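Uncharacterized protein DR_0571 (PDB 3C4N) is of unknown function but binds ADP and, as a member of the ETF-QO/FixC family, is probably an FAD-dependent oxidoreductase. Local coordinates at residues A52-Q57 and A99-E104. Sequence-based numbering, arbitrary orientation.
Sequences AFYLRQ and AEWTRE
Tyr54 and Trp101 reach for each other from two helical segments, 52-57 and 99-104, whose backbones stay well apart: the nearest CA atoms, those of Tyr54 and Thr102, are 12.7 Å from each other. Two long aromatic side chains, coming from opposite directions, bridge that distance. A chi1 of -173° carries the indole away from the backbone N of Trp101 and out from helix 96-107, presenting the far corner of its six-membered ring, where CH2 lies 3.4 Å from Tyr54 OH and CZ3 follows at 3.6 Å. CZ of Tyr54 sits at the indole edge, in its plane, 3.5 Å from Trp101 CH2. The ring planes are inclined at 58°, an oblique pairing. His388 of helix 379-398 joins both rings, stacking on Trp101 and meeting Tyr54 edge-to-face. The phenol oxygen is hydrogen-bonded to Gln105 NE2, one turn beyond Trp101, which ties Tyr54 to the opposing helix. A phenylalanine in place of Tyr54 would probably leave Gln105 without this partner and the indole corner less well covered. The contact, chiefly van der Waals, thus joins helix 46-58, probably part of a Rossmann-type dinucleotide-binding motif, to helix 96-107, with no hydrogen bond between the two aromatic residues.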
# COMPACT_ATOMS: atom_id res chain seq x y z
N ALA A 52 -0.38 2.60 -13.64
CA ALA A 52 -1.09 3.34 -12.59
C ALA A 52 -0.34 4.63 -12.27
O ALA A 52 -0.95 5.66 -12.00
CB ALA A 52 -1.23 2.49 -11.33
N PHE A 53 0.99 4.56 -12.32
CA PHE A 53 1.80 5.74 -12.06
C PHE A 53 1.56 6.80 -13.15
O PHE A 53 1.25 7.95 -12.84
CB PHE A 53 3.28 5.36 -12.00
CG PHE A 53 4.19 6.54 -11.98
CD1 PHE A 53 4.19 7.42 -10.91
CD2 PHE A 53 5.06 6.78 -13.04
CE1 PHE A 53 5.04 8.53 -10.88
CE2 PHE A 53 5.91 7.88 -13.04
CZ PHE A 53 5.91 8.76 -11.95
N TYR A 54 1.69 6.41 -14.42
CA TYR A 54 1.50 7.35 -15.51
C TYR A 54 0.09 7.93 -15.55
O TYR A 54 -0.11 9.08 -15.91
CB TYR A 54 1.83 6.70 -16.86
CG TYR A 54 3.28 6.32 -17.02
CD1 TYR A 54 4.30 7.26 -16.83
CD2 TYR A 54 3.63 5.02 -17.36
CE1 TYR A 54 5.64 6.90 -16.97
CE2 TYR A 54 4.96 4.65 -17.51
CZ TYR A 54 5.97 5.59 -17.32
OH TYR A 54 7.29 5.20 -17.46
N LEU A 55 -0.90 7.13 -15.16
CA LEU A 55 -2.27 7.62 -15.14
C LEU A 55 -2.46 8.65 -14.03
O LEU A 55 -3.24 9.59 -14.19
CB LEU A 55 -3.26 6.47 -14.97
CG LEU A 55 -3.52 5.70 -16.27
CD1 LEU A 55 -4.29 4.42 -15.94
CD2 LEU A 55 -4.31 6.58 -17.24
N ARG A 56 -1.74 8.49 -12.92
CA ARG A 56 -1.87 9.44 -11.82
C ARG A 56 -1.30 10.79 -12.21
O ARG A 56 -1.73 11.83 -11.70
CB ARG A 56 -1.15 8.95 -10.55
CG ARG A 56 -1.76 7.71 -9.89
CD ARG A 56 -3.24 7.89 -9.63
NE ARG A 56 -3.53 9.04 -8.79
CZ ARG A 56 -4.75 9.55 -8.62
NH1 ARG A 56 -5.78 9.01 -9.25
NH2 ARG A 56 -4.94 10.59 -7.83
N GLN A 57 -0.33 10.79 -13.12
CA GLN A 57 0.25 12.05 -13.55
C GLN A 57 -0.45 12.63 -14.77
O GLN A 57 -0.50 13.85 -14.94
CB GLN A 57 1.75 11.88 -13.82
CG GLN A 57 2.52 11.55 -12.57
CD GLN A 57 4.01 11.67 -12.77
OE1 GLN A 57 4.55 11.17 -13.75
NE2 GLN A 57 4.68 12.33 -11.82
N ALA A 99 11.53 1.79 -27.30
CA ALA A 99 12.74 1.34 -26.64
C ALA A 99 13.55 2.49 -26.04
O ALA A 99 14.01 2.40 -24.90
CB ALA A 99 13.62 0.56 -27.61
N GLU A 100 13.72 3.56 -26.80
CA GLU A 100 14.52 4.69 -26.31
C GLU A 100 13.80 5.46 -25.21
O GLU A 100 14.43 5.90 -24.25
CB GLU A 100 14.88 5.64 -27.46
CG GLU A 100 15.85 5.05 -28.52
CD GLU A 100 17.09 4.35 -27.92
OE1 GLU A 100 17.57 4.77 -26.83
OE2 GLU A 100 17.59 3.40 -28.55
N TRP A 101 12.49 5.61 -25.35
CA TRP A 101 11.70 6.32 -24.36
C TRP A 101 11.79 5.55 -23.04
O TRP A 101 11.99 6.14 -21.97
CB TRP A 101 10.24 6.41 -24.83
CG TRP A 101 9.39 7.26 -23.94
CD1 TRP A 101 9.20 8.61 -24.03
CD2 TRP A 101 8.67 6.83 -22.78
NE1 TRP A 101 8.42 9.05 -22.99
CE2 TRP A 101 8.08 7.98 -22.21
CE3 TRP A 101 8.48 5.59 -22.17
CZ2 TRP A 101 7.30 7.92 -21.05
CZ3 TRP A 101 7.71 5.53 -21.01
CH2 TRP A 101 7.13 6.69 -20.47
N THR A 102 11.66 4.23 -23.13
CA THR A 102 11.76 3.39 -21.93
C THR A 102 13.15 3.55 -21.32
O THR A 102 13.27 3.67 -20.10
CB THR A 102 11.52 1.89 -22.27
OG1 THR A 102 10.17 1.72 -22.71
CG2 THR A 102 11.76 1.02 -21.03
N ARG A 103 14.19 3.59 -22.15
CA ARG A 103 15.54 3.73 -21.64
C ARG A 103 15.70 5.03 -20.88
O ARG A 103 16.28 5.05 -19.78
CB ARG A 103 16.60 3.66 -22.76
CG ARG A 103 17.96 3.18 -22.23
CD ARG A 103 19.12 3.22 -23.23
NE ARG A 103 19.96 4.37 -22.91
CZ ARG A 103 21.27 4.36 -22.73
NH1 ARG A 103 21.99 3.26 -22.85
NH2 ARG A 103 21.88 5.48 -22.40
N GLU A 104 15.19 6.12 -21.45
CA GLU A 104 15.26 7.44 -20.84
C GLU A 104 14.57 7.46 -19.48
O GLU A 104 15.08 8.05 -18.52
CB GLU A 104 14.63 8.49 -21.76
CG GLU A 104 14.99 9.90 -21.36
CD GLU A 104 14.57 10.96 -22.38
OE1 GLU A 104 15.23 12.03 -22.41
OE2 GLU A 104 13.59 10.75 -23.12